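Local coordinates for ORC1-type DNA replication protein 2 (Aeropyrum pernix, PDB 1W5S) that binds DNA and ATP as an ORC/Cdc6-type AAA+ ATPase with a winged-helix domain, and takes part in regulating DNA replication, at residues A[19-24]-A[224-229]; A[149-154]-A[193-198]; A[306-311]-A[345-350]. All blocks are in the same frame, centred on the assembly; numbering follows the deposited sequence.

Contact 1: A[19-24]-A[224-229]. With ADP (adenosine-5'-diphosphate), chain E.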
loop_
_atom_site.group_PDB
_atom_site.type_symbol
_atom_site.label_atom_id
_atom_site.label_comp_id
_atom_site.label_asym_id
_atom_site.label_seq_id
_atom_site.Cartn_x
_atom_site.Cartn_y
_atom_site.Cartn_z
ATOM N N TYR A 19 -11.734 9.176 6.252
ATOM C CA TYR A 19 -12.068 10.396 5.524
ATOM C C TYR A 19 -11.180 10.604 4.315
ATOM O O TYR A 19 -9.977 10.571 4.424
ATOM C CB TYR A 19 -11.954 11.627 6.431
ATOM C CG TYR A 19 -12.242 12.975 5.772
ATOM C CD1 TYR A 19 -13.573 13.448 5.611
ATOM C CD2 TYR A 19 -11.209 13.771 5.302
ATOM C CE1 TYR A 19 -13.833 14.684 5.027
ATOM C CE2 TYR A 19 -11.453 14.998 4.712
ATOM C CZ TYR A 19 -12.771 15.457 4.579
ATOM O OH TYR A 19 -13.003 16.682 3.998
ATOM N N ILE A 20 -11.797 10.778 3.148
ATOM C CA ILE A 20 -11.089 11.303 1.992
ATOM C C ILE A 20 -11.587 12.744 1.823
ATOM O O ILE A 20 -12.779 13.008 1.940
ATOM C CB ILE A 20 -11.409 10.582 0.693
ATOM C CG1 ILE A 20 -11.566 9.059 0.859
ATOM C CG2 ILE A 20 -10.346 10.930 -0.334
ATOM C CD1 ILE A 20 -10.295 8.285 0.799
ATOM N N PRO A 21 -10.672 13.665 1.506
ATOM C CA PRO A 21 -11.093 15.019 1.198
ATOM C C PRO A 21 -11.780 15.115 -0.184
ATOM O O PRO A 21 -11.644 14.224 -1.048
ATOM C CB PRO A 21 -9.769 15.833 1.210
ATOM C CG PRO A 21 -8.695 14.866 1.186
ATOM C CD PRO A 21 -9.239 13.472 1.291
ATOM N N PRO A 22 -12.536 16.189 -0.382
ATOM C CA PRO A 22 -13.314 16.385 -1.588
ATOM C C PRO A 22 -12.436 16.636 -2.811
ATOM O O PRO A 22 -12.904 16.384 -3.916
ATOM C CB PRO A 22 -14.166 17.600 -1.258
ATOM C CG PRO A 22 -13.421 18.317 -0.232
ATOM C CD PRO A 22 -12.656 17.305 0.548
ATOM N N GLU A 23 -11.171 17.076 -2.606
ATOM C CA GLU A 23 -10.150 17.158 -3.662
ATOM C C GLU A 23 -8.758 16.742 -3.167
ATOM O O GLU A 23 -8.422 16.943 -2.005
ATOM C CB GLU A 23 -10.068 18.588 -4.188
ATOM C CG GLU A 23 -11.315 19.045 -5.020
ATOM C CD GLU A 23 -10.951 20.163 -6.019
ATOM O OE1 GLU A 23 -10.165 19.848 -6.981
ATOM O OE2 GLU A 23 -11.438 21.335 -5.833
ATOM N N LEU A 24 -7.931 16.193 -4.045
ATOM C CA LEU A 24 -6.579 15.867 -3.683
ATOM C C LEU A 24 -5.692 17.052 -3.999
ATOM O O LEU A 24 -5.967 17.752 -4.938
ATOM C CB LEU A 24 -6.082 14.620 -4.421
ATOM C CG LEU A 24 -6.732 13.308 -3.999
ATOM C CD1 LEU A 24 -6.163 12.215 -4.811
ATOM C CD2 LEU A 24 -6.564 12.984 -2.506
ATOM N N LEU A 224 -1.582 18.241 5.611
ATOM C CA LEU A 224 -2.002 18.720 6.942
ATOM C C LEU A 224 -2.757 20.044 6.839
ATOM O O LEU A 224 -3.834 20.216 7.399
ATOM C CB LEU A 224 -0.794 18.859 7.859
ATOM C CG LEU A 224 -0.023 17.605 8.321
ATOM C CD1 LEU A 224 1.226 18.000 9.032
ATOM C CD2 LEU A 224 -0.882 16.812 9.214
ATOM N N GLU A 225 -2.189 20.955 6.075
ATOM C CA GLU A 225 -2.822 22.236 5.802
ATOM C C GLU A 225 -4.301 22.053 5.377
ATOM O O GLU A 225 -5.169 22.778 5.801
ATOM C CB GLU A 225 -2.014 23.040 4.727
ATOM C CG GLU A 225 -2.376 24.512 4.769
ATOM C CD GLU A 225 -1.934 25.358 3.587
ATOM O OE1 GLU A 225 -1.569 26.503 3.859
ATOM O OE2 GLU A 225 -1.990 24.933 2.417
ATOM N N GLN A 226 -4.569 21.078 4.511
ATOM C CA GLN A 226 -5.907 20.926 3.923
ATOM C C GLN A 226 -6.872 20.384 5.002
ATOM O O GLN A 226 -8.060 20.750 5.074
ATOM C CB GLN A 226 -5.834 20.005 2.701
ATOM C CG GLN A 226 -7.184 19.438 2.266
ATOM C CD GLN A 226 -7.083 18.520 1.071
ATOM O OE1 GLN A 226 -6.311 17.532 1.074
ATOM N NE2 GLN A 226 -7.890 18.808 0.048
ATOM N N ARG A 227 -6.336 19.488 5.830
ATOM C CA ARG A 227 -7.106 18.969 6.960
ATOM C C ARG A 227 -7.374 20.075 7.992
ATOM O O ARG A 227 -8.439 20.134 8.588
ATOM C CB ARG A 227 -6.324 17.854 7.638
ATOM C CG ARG A 227 -6.077 16.696 6.778
ATOM C CD ARG A 227 -7.327 16.017 6.330
ATOM N NE ARG A 227 -6.968 14.951 5.424
ATOM C CZ ARG A 227 -7.238 13.674 5.596
ATOM N NH1 ARG A 227 -7.988 13.282 6.573
ATOM N NH2 ARG A 227 -6.850 12.801 4.693
ATOM N N ALA A 228 -6.369 20.915 8.216
ATOM C CA ALA A 228 -6.551 22.067 9.066
ATOM C C ALA A 228 -7.641 22.929 8.490
ATOM O O ALA A 228 -8.617 23.131 9.183
ATOM C CB ALA A 228 -5.252 22.854 9.259
ATOM N N GLU A 229 -7.522 23.389 7.245
ATOM C CA GLU A 229 -8.575 24.253 6.613
ATOM C C GLU A 229 -9.992 23.664 6.703
ATOM O O GLU A 229 -10.960 24.369 6.960
ATOM C CB GLU A 229 -8.281 24.499 5.112
ATOM C CG GLU A 229 -7.219 25.561 4.771
ATOM C CD GLU A 229 -6.697 25.469 3.302
ATOM O OE1 GLU A 229 -5.651 26.056 2.986
ATOM O OE2 GLU A 229 -7.340 24.819 2.444
HETATM P PB ADP E . -1.751 3.655 2.665
HETATM O O1B ADP E . -1.416 3.021 3.989
HETATM O O2B ADP E . -0.566 3.708 1.706
HETATM O O3B ADP E . -2.974 2.970 2.012
HETATM P PA ADP E . -3.745 5.742 3.145
HETATM O O1A ADP E . -4.412 4.830 4.119
HETATM O O2A ADP E . -4.300 6.013 1.765
HETATM O O3A ADP E . -2.170 5.174 3.000
HETATM O "O5'" ADP E . -3.465 7.171 3.866
HETATM C "C5'" ADP E . -3.092 7.332 5.254
HETATM C "C4'" ADP E . -3.740 8.568 5.801
HETATM O "O4'" ADP E . -3.216 9.725 5.122
HETATM C "C3'" ADP E . -5.241 8.624 5.568
HETATM O "O3'" ADP E . -5.864 9.418 6.556
HETATM C "C2'" ADP E . -5.405 9.366 4.225
HETATM O "O2'" ADP E . -6.655 10.093 4.130
HETATM C "C1'" ADP E . -4.232 10.360 4.317
HETATM N N9 ADP E . -3.787 10.715 2.955
HETATM C C8 ADP E . -2.914 9.982 2.237
HETATM N N7 ADP E . -2.679 10.529 1.058
HETATM C C5 ADP E . -3.383 11.646 0.998
HETATM C C6 ADP E . -3.562 12.662 -0.032
HETATM N N6 ADP E . -2.886 12.512 -1.204
HETATM N N1 ADP E . -4.371 13.718 0.242
HETATM C C2 ADP E . -5.034 13.774 1.445
HETATM N N3 ADP E . -4.904 12.827 2.411
HETATM C C4 ADP E . -4.117 11.779 2.255
HETATM O O HOH W 1 -8.267 10.560 6.771
#
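Gln226 and Arg227, neighbours on helix 217-231 of the ATPase lid, reach across to the loop 19-24: the amide grips the backbone, the guanidinium holds the nucleotide. The Gln226 chain swings its CG opposite the main-chain nitrogen (chi1 162°) and then runs extended, which carries NE2 to within 2.8 Å of Glu23 O. The N-H points almost straight at the oxygen, 161° at the hydrogen, and Glu23 O lies near the amide plane. Pro21 crosses this side chain at about a right angle, its CG 3.6 Å from Gln226 OE1. With an alanine in place of this glutamine, Glu23 O is likely to lose its donor and one side of the Pro21 ring to be uncovered.

Arg227, an established ATP-binding residue, is bent at chi2, which turns its end toward the ribose. NH2 serves two acceptors of ADP, N3 at 3.0 Å and O2' at 2.8 Å, joining base and sugar in one grip. NH1 donates to Val14 O and to a water that in turn donates to Tyr19 O. The Tyr19 ring stands 62° from the guanidinium plane, and its CD2 lies over the guanidinium face, 3.5 Å from NH1. Leu24 CD2 rests against the adenine, 3.6 Å from N1. These bonds, the Tyr19 O water on the ribose hydroxyls, and Pro21 and Leu24 beside the base are consistent with lid and loop together framing the adenosine half.

Contact 2: A[149-154]-A[193-198]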
loop_
_atom_site.group_PDB
_atom_site.type_symbol
_atom_site.label_atom_id
_atom_site.label_comp_id
_atom_site.label_asym_id
_atom_site.label_seq_id
_atom_site.Cartn_x
_atom_site.Cartn_y
_atom_site.Cartn_z
ATOM N N SER A 149 -2.062 -9.989 0.552
ATOM C CA SER A 149 -2.473 -10.966 1.491
ATOM C C SER A 149 -3.668 -11.729 0.935
ATOM O O SER A 149 -4.207 -12.524 1.660
ATOM C CB SER A 149 -2.809 -10.328 2.843
ATOM O OG SER A 149 -4.222 -10.272 3.016
ATOM N N MET A 150 -4.097 -11.479 -0.319
ATOM C CA MET A 150 -4.951 -12.428 -1.106
ATOM C C MET A 150 -4.085 -13.398 -1.921
ATOM O O MET A 150 -4.520 -14.501 -2.271
ATOM C CB MET A 150 -5.840 -11.713 -2.113
ATOM C CG MET A 150 -7.168 -11.301 -1.615
ATOM S SD MET A 150 -8.076 -10.369 -2.908
ATOM C CE MET A 150 -9.091 -9.261 -1.948
ATOM N N LEU A 151 -2.899 -12.959 -2.315
ATOM C CA LEU A 151 -2.046 -13.835 -3.106
ATOM C C LEU A 151 -1.436 -15.021 -2.336
ATOM O O LEU A 151 -1.121 -16.056 -2.947
ATOM C CB LEU A 151 -0.955 -13.018 -3.808
ATOM C CG LEU A 151 -1.632 -12.194 -4.913
ATOM C CD1 LEU A 151 -0.871 -10.931 -5.130
ATOM C CD2 LEU A 151 -1.797 -12.992 -6.170
ATOM N N SER A 152 -1.293 -14.863 -1.014
ATOM C CA SER A 152 -0.613 -15.822 -0.156
ATOM C C SER A 152 -1.591 -16.665 0.652
ATOM O O SER A 152 -1.387 -17.863 0.808
ATOM C CB SER A 152 0.401 -15.107 0.763
ATOM O OG SER A 152 -0.100 -13.892 1.287
ATOM N N SER A 153 -2.651 -16.046 1.160
ATOM C CA SER A 153 -3.853 -16.768 1.662
ATOM C C SER A 153 -4.062 -18.132 1.001
ATOM O O SER A 153 -4.265 -18.192 -0.199
ATOM C CB SER A 153 -5.108 -15.910 1.420
ATOM O OG SER A 153 -6.274 -16.546 1.931
ATOM N N PRO A 154 -3.978 -19.235 1.769
ATOM C CA PRO A 154 -4.219 -20.547 1.160
ATOM C C PRO A 154 -5.714 -20.848 1.131
ATOM O O PRO A 154 -6.146 -21.879 0.626
ATOM C CB PRO A 154 -3.476 -21.497 2.094
ATOM C CG PRO A 154 -3.590 -20.854 3.420
ATOM C CD PRO A 154 -3.616 -19.365 3.196
ATOM N N SER A 193 5.606 -10.425 -8.019
ATOM C CA SER A 193 6.229 -11.747 -8.125
ATOM C C SER A 193 5.221 -12.812 -7.829
ATOM O O SER A 193 4.979 -13.701 -8.669
ATOM C CB SER A 193 7.394 -11.891 -7.169
ATOM O OG SER A 193 8.095 -10.672 -7.126
ATOM N N TYR A 194 4.604 -12.692 -6.647
ATOM C CA TYR A 194 3.564 -13.616 -6.194
ATOM C C TYR A 194 2.570 -13.851 -7.324
ATOM O O TYR A 194 2.326 -15.013 -7.731
ATOM C CB TYR A 194 2.886 -13.098 -4.886
ATOM C CG TYR A 194 3.697 -13.385 -3.616
ATOM C CD1 TYR A 194 4.698 -12.506 -3.172
ATOM C CD2 TYR A 194 3.461 -14.567 -2.867
ATOM C CE1 TYR A 194 5.460 -12.779 -2.002
ATOM C CE2 TYR A 194 4.219 -14.884 -1.692
ATOM C CZ TYR A 194 5.221 -13.986 -1.259
ATOM O OH TYR A 194 5.948 -14.303 -0.105
ATOM N N MET A 195 2.047 -12.746 -7.867
ATOM C CA MET A 195 1.112 -12.797 -8.994
ATOM C C MET A 195 1.591 -13.484 -10.235
ATOM O O MET A 195 0.817 -14.170 -10.847
ATOM C CB MET A 195 0.699 -11.406 -9.438
ATOM C CG MET A 195 -0.329 -10.821 -8.594
ATOM S SD MET A 195 -0.664 -9.155 -9.128
ATOM C CE MET A 195 -1.709 -9.491 -10.529
ATOM N N ARG A 196 2.813 -13.207 -10.674
ATOM C CA ARG A 196 3.428 -13.977 -11.767
ATOM C C ARG A 196 3.547 -15.486 -11.415
ATOM O O ARG A 196 3.487 -16.324 -12.313
ATOM C CB ARG A 196 4.805 -13.407 -12.130
ATOM C CG ARG A 196 4.772 -12.145 -13.007
ATOM C CD ARG A 196 6.177 -11.738 -13.510
ATOM N NE ARG A 196 7.026 -11.260 -12.422
ATOM C CZ ARG A 196 7.000 -10.012 -11.930
ATOM N NH1 ARG A 196 7.809 -9.688 -10.923
ATOM N NH2 ARG A 196 6.162 -9.077 -12.423
ATOM N N GLU A 197 3.739 -15.811 -10.120
ATOM C CA GLU A 197 3.752 -17.217 -9.635
ATOM C C GLU A 197 2.342 -17.808 -9.712
ATOM O O GLU A 197 2.120 -18.859 -10.297
ATOM C CB GLU A 197 4.269 -17.350 -8.177
ATOM C CG GLU A 197 5.779 -17.370 -7.973
ATOM C CD GLU A 197 6.198 -17.432 -6.463
ATOM O OE1 GLU A 197 5.993 -18.512 -5.825
ATOM O OE2 GLU A 197 6.748 -16.416 -5.925
ATOM N N LYS A 198 1.382 -17.106 -9.136
ATOM C CA LYS A 198 0.034 -17.662 -8.954
ATOM C C LYS A 198 -0.866 -17.432 -10.155
ATOM O O LYS A 198 -1.569 -18.333 -10.597
ATOM C CB LYS A 198 -0.607 -17.019 -7.721
ATOM C CG LYS A 198 -1.455 -17.925 -6.873
ATOM C CD LYS A 198 -0.749 -18.360 -5.544
ATOM C CE LYS A 198 -1.808 -18.745 -4.435
ATOM N NZ LYS A 198 -2.865 -17.669 -4.237
#
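Leu151 puts its whole branched end against Met195, with CD1 3.5 Å and CD2 3.6 Å from Met195 CG, so that both methyls straddle one methylene. The two side chains cross at a slant. Nearer the backbone, Leu151 CB meets Tyr194 CB at 4.0 Å, a contact made by the root of the tyrosine and not by its ring. The polar link is one bond: Lys198 NZ donates to Leu151 O at 2.7 Å. The ammonium comes from above the carbonyl plane, 48° out of it, with a C=O...N angle of 125°. Bends at chi2 and chi4 bring the lysine chain back over this oxygen, and its CE lies 3.1 Å from Leu151 O.

These contacts join a short, weakly bonded helical turn (148-151) and helix 190-198 of the AAA+ ATPase domain, each following a strand of its parallel sheet: the turn comes after strand 139-145, and helix 190-198 after the adjacent strand 180-186. Helix 158-165 provides the next shell, with Leu161 touching both Leu151 and Lys198, and Ala158 also meeting the lysine. Met195 is backed by Ile206 and by Val202 and Glu203 of helix 200-203. Near the C-terminal end of helix 190-198, Arg196 forms a salt bridge to Glu203. On the partner segment, Ser152 OG is hydrogen-bonded to Gln148 O, tying the turn after Leu151 to the helix start, while Met150 and Ser149 pack on Ala94.

Contact 3: A[306-311]-A[345-350]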
loop_
_atom_site.group_PDB
_atom_site.type_symbol
_atom_site.label_atom_id
_atom_site.label_comp_id
_atom_site.label_asym_id
_atom_site.label_seq_id
_atom_site.Cartn_x
_atom_site.Cartn_y
_atom_site.Cartn_z
ATOM N N LEU A 306 13.738 -7.452 12.372
ATOM C CA LEU A 306 14.918 -8.296 12.150
ATOM C C LEU A 306 15.936 -8.194 13.295
ATOM O O LEU A 306 15.962 -7.208 14.028
ATOM C CB LEU A 306 15.605 -7.948 10.816
ATOM C CG LEU A 306 14.882 -8.279 9.502
ATOM C CD1 LEU A 306 15.677 -7.697 8.340
ATOM C CD2 LEU A 306 14.649 -9.786 9.308
ATOM N N SER A 307 16.746 -9.243 13.449
ATOM C CA SER A 307 17.853 -9.252 14.403
ATOM C C SER A 307 19.020 -8.513 13.760
ATOM O O SER A 307 19.241 -8.629 12.557
ATOM C CB SER A 307 18.264 -10.704 14.752
ATOM O OG SER A 307 19.421 -10.786 15.585
ATOM N N ILE A 308 19.753 -7.750 14.572
ATOM C CA ILE A 308 21.024 -7.143 14.154
ATOM C C ILE A 308 21.810 -8.061 13.209
ATOM O O ILE A 308 22.423 -7.585 12.258
ATOM C CB ILE A 308 21.962 -6.668 15.351
ATOM C CG1 ILE A 308 21.508 -7.170 16.743
ATOM C CG2 ILE A 308 22.087 -5.138 15.370
ATOM C CD1 ILE A 308 22.232 -8.416 17.211
ATOM N N HIS A 309 21.765 -9.367 13.462
ATOM C CA HIS A 309 22.460 -10.351 12.625
ATOM C C HIS A 309 21.871 -10.420 11.217
ATOM O O HIS A 309 22.628 -10.469 10.240
ATOM C CB HIS A 309 22.464 -11.729 13.306
ATOM C CG HIS A 309 23.166 -11.723 14.630
ATOM N ND1 HIS A 309 24.520 -11.958 14.755
ATOM C CD2 HIS A 309 22.715 -11.442 15.877
ATOM C CE1 HIS A 309 24.867 -11.850 16.026
ATOM N NE2 HIS A 309 23.791 -11.531 16.727
ATOM N N GLU A 310 20.534 -10.408 11.132
ATOM C CA GLU A 310 19.812 -10.295 9.851
ATOM C C GLU A 310 20.022 -8.908 9.200
ATOM O O GLU A 310 20.267 -8.829 7.990
ATOM C CB GLU A 310 18.304 -10.590 10.034
ATOM C CG GLU A 310 17.955 -12.086 10.032
ATOM C CD GLU A 310 16.760 -12.478 10.937
ATOM O OE1 GLU A 310 16.205 -11.616 11.671
ATOM O OE2 GLU A 310 16.380 -13.675 10.908
ATOM N N LEU A 311 19.924 -7.836 10.002
ATOM C CA LEU A 311 20.219 -6.473 9.536
ATOM C C LEU A 311 21.663 -6.378 9.049
ATOM O O LEU A 311 21.916 -5.953 7.926
ATOM C CB LEU A 311 20.008 -5.419 10.641
ATOM C CG LEU A 311 18.686 -4.637 10.837
ATOM C CD1 LEU A 311 18.007 -4.179 9.539
ATOM C CD2 LEU A 311 17.717 -5.440 11.684
ATOM N N TYR A 345 30.339 -3.968 14.777
ATOM C CA TYR A 345 29.050 -3.857 15.462
ATOM C C TYR A 345 29.108 -4.450 16.857
ATOM O O TYR A 345 28.073 -4.646 17.493
ATOM C CB TYR A 345 27.943 -4.544 14.640
ATOM C CG TYR A 345 27.711 -3.909 13.281
ATOM C CD1 TYR A 345 28.367 -4.384 12.152
ATOM C CD2 TYR A 345 26.853 -2.824 13.134
ATOM C CE1 TYR A 345 28.171 -3.809 10.925
ATOM C CE2 TYR A 345 26.651 -2.240 11.900
ATOM C CZ TYR A 345 27.310 -2.740 10.800
ATOM O OH TYR A 345 27.121 -2.178 9.561
ATOM N N ASN A 346 30.326 -4.718 17.330
ATOM C CA ASN A 346 30.585 -5.385 18.618
ATOM C C ASN A 346 29.469 -6.305 19.112
ATOM O O ASN A 346 28.942 -6.150 20.220
ATOM C CB ASN A 346 31.018 -4.366 19.683
ATOM C CG ASN A 346 32.414 -3.801 19.403
ATOM O OD1 ASN A 346 33.412 -4.246 19.983
ATOM N ND2 ASN A 346 32.491 -2.843 18.479
ATOM N N VAL A 347 29.132 -7.256 18.237
ATOM C CA VAL A 347 28.259 -8.393 18.533
ATOM C C VAL A 347 28.984 -9.667 18.048
ATOM O O VAL A 347 29.722 -9.626 17.045
ATOM C CB VAL A 347 26.849 -8.252 17.859
ATOM C CG1 VAL A 347 26.947 -8.221 16.326
ATOM C CG2 VAL A 347 25.911 -9.380 18.323
ATOM N N LYS A 348 28.761 -10.783 18.754
ATOM C CA LYS A 348 29.516 -12.030 18.538
ATOM C C LYS A 348 28.897 -12.897 17.424
ATOM O O LYS A 348 27.782 -13.415 17.604
ATOM C CB LYS A 348 29.594 -12.839 19.840
ATOM C CG LYS A 348 30.453 -12.214 20.949
ATOM C CD LYS A 348 29.791 -11.009 21.625
ATOM C CE LYS A 348 30.281 -10.834 23.068
ATOM N NZ LYS A 348 29.571 -9.734 23.791
ATOM N N PRO A 349 29.634 -13.091 16.294
ATOM C CA PRO A 349 29.072 -13.693 15.076
ATOM C C PRO A 349 28.630 -15.148 15.267
ATOM O O PRO A 349 29.410 -15.995 15.736
ATOM C CB PRO A 349 30.211 -13.591 14.057
ATOM C CG PRO A 349 31.441 -13.510 14.861
ATOM C CD PRO A 349 31.069 -12.790 16.128
ATOM N N ARG A 350 27.378 -15.405 14.890
ATOM C CA ARG A 350 26.718 -16.686 15.093
ATOM C C ARG A 350 27.237 -17.825 14.203
ATOM O O ARG A 350 27.937 -17.608 13.209
ATOM C CB ARG A 350 25.215 -16.517 14.880
ATOM C CG ARG A 350 24.550 -15.651 15.935
ATOM C CD ARG A 350 24.393 -16.395 17.266
ATOM N NE ARG A 350 23.104 -16.084 17.881
ATOM C CZ ARG A 350 22.904 -15.261 18.912
ATOM N NH1 ARG A 350 23.913 -14.639 19.521
ATOM N NH2 ARG A 350 21.665 -15.070 19.352
#
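His309 is the tightly packed element, set between Val347 and Arg350. Its CG lies anti to the carbonyl carbon (chi1 -61°), which directs the imidazole across to the loop 345-350. Val347 CG2 approaches NE2 at 3.4 Å, oblique to the ring; the same methyl stands 4.0 Å from Ile308 CD1, where Ile308 and Val347 run past each other in opposite directions. Over one face of the imidazole comes Arg350 CG, 4.0 Å from the ring centroid and 22° off its normal, a CH-pi contact. Lys348 O lies near the ring plane at the edge, 3.7 Å from CE1. The other nitrogen, ND1, is hydrogen-bonded to Tyr337 OH, and the same hydroxyl also bonds Arg350 N.

Beyond this the contact thins. Arg350 is exposed, and its guanidinium, turned 35° from the imidazole plane, offers a face to His309 NE2, NH1 lying 4.2 Å from that nitrogen. A positive charge so near would probably disfavour protonation of the histidine.

The start of helix 308-322 is closed by a capping box: Ser307 N donates to Glu310 OE1 at 3.0 Å, while the return bond from His309 N to Ser307 OG is weak and less certain. Both segments belong to the C-terminal winged-helix domain, where helix 308-322 packs on the turn between helices 330-345 and 352-364, as the first helix packs on the helix-turn-helix pair in winged-helix folds.

Overall arrangement
Along the chain, contact 2 is nested inside the long loop closed by contact 1, and contact 3 follows both. Contact 1 bridges the N-terminal loop and the lid helix 217-231 at the ADP; contact 2 lies in the AAA+ domain, beyond strands 139-145 and 180-186 of the five-stranded parallel sheet. Their centres are 34 Å apart, on opposite sides of the chain's centre. Contact 3 belongs to the winged-helix domain, with its centre 44 Å from that of contact 1 and 31 Å from that of contact 2. None touches another; the nearest atoms of contacts 2 and 3 are about 14 Å apart. This separation is consistent with ATP and DNA binding being housed in different parts of one chain.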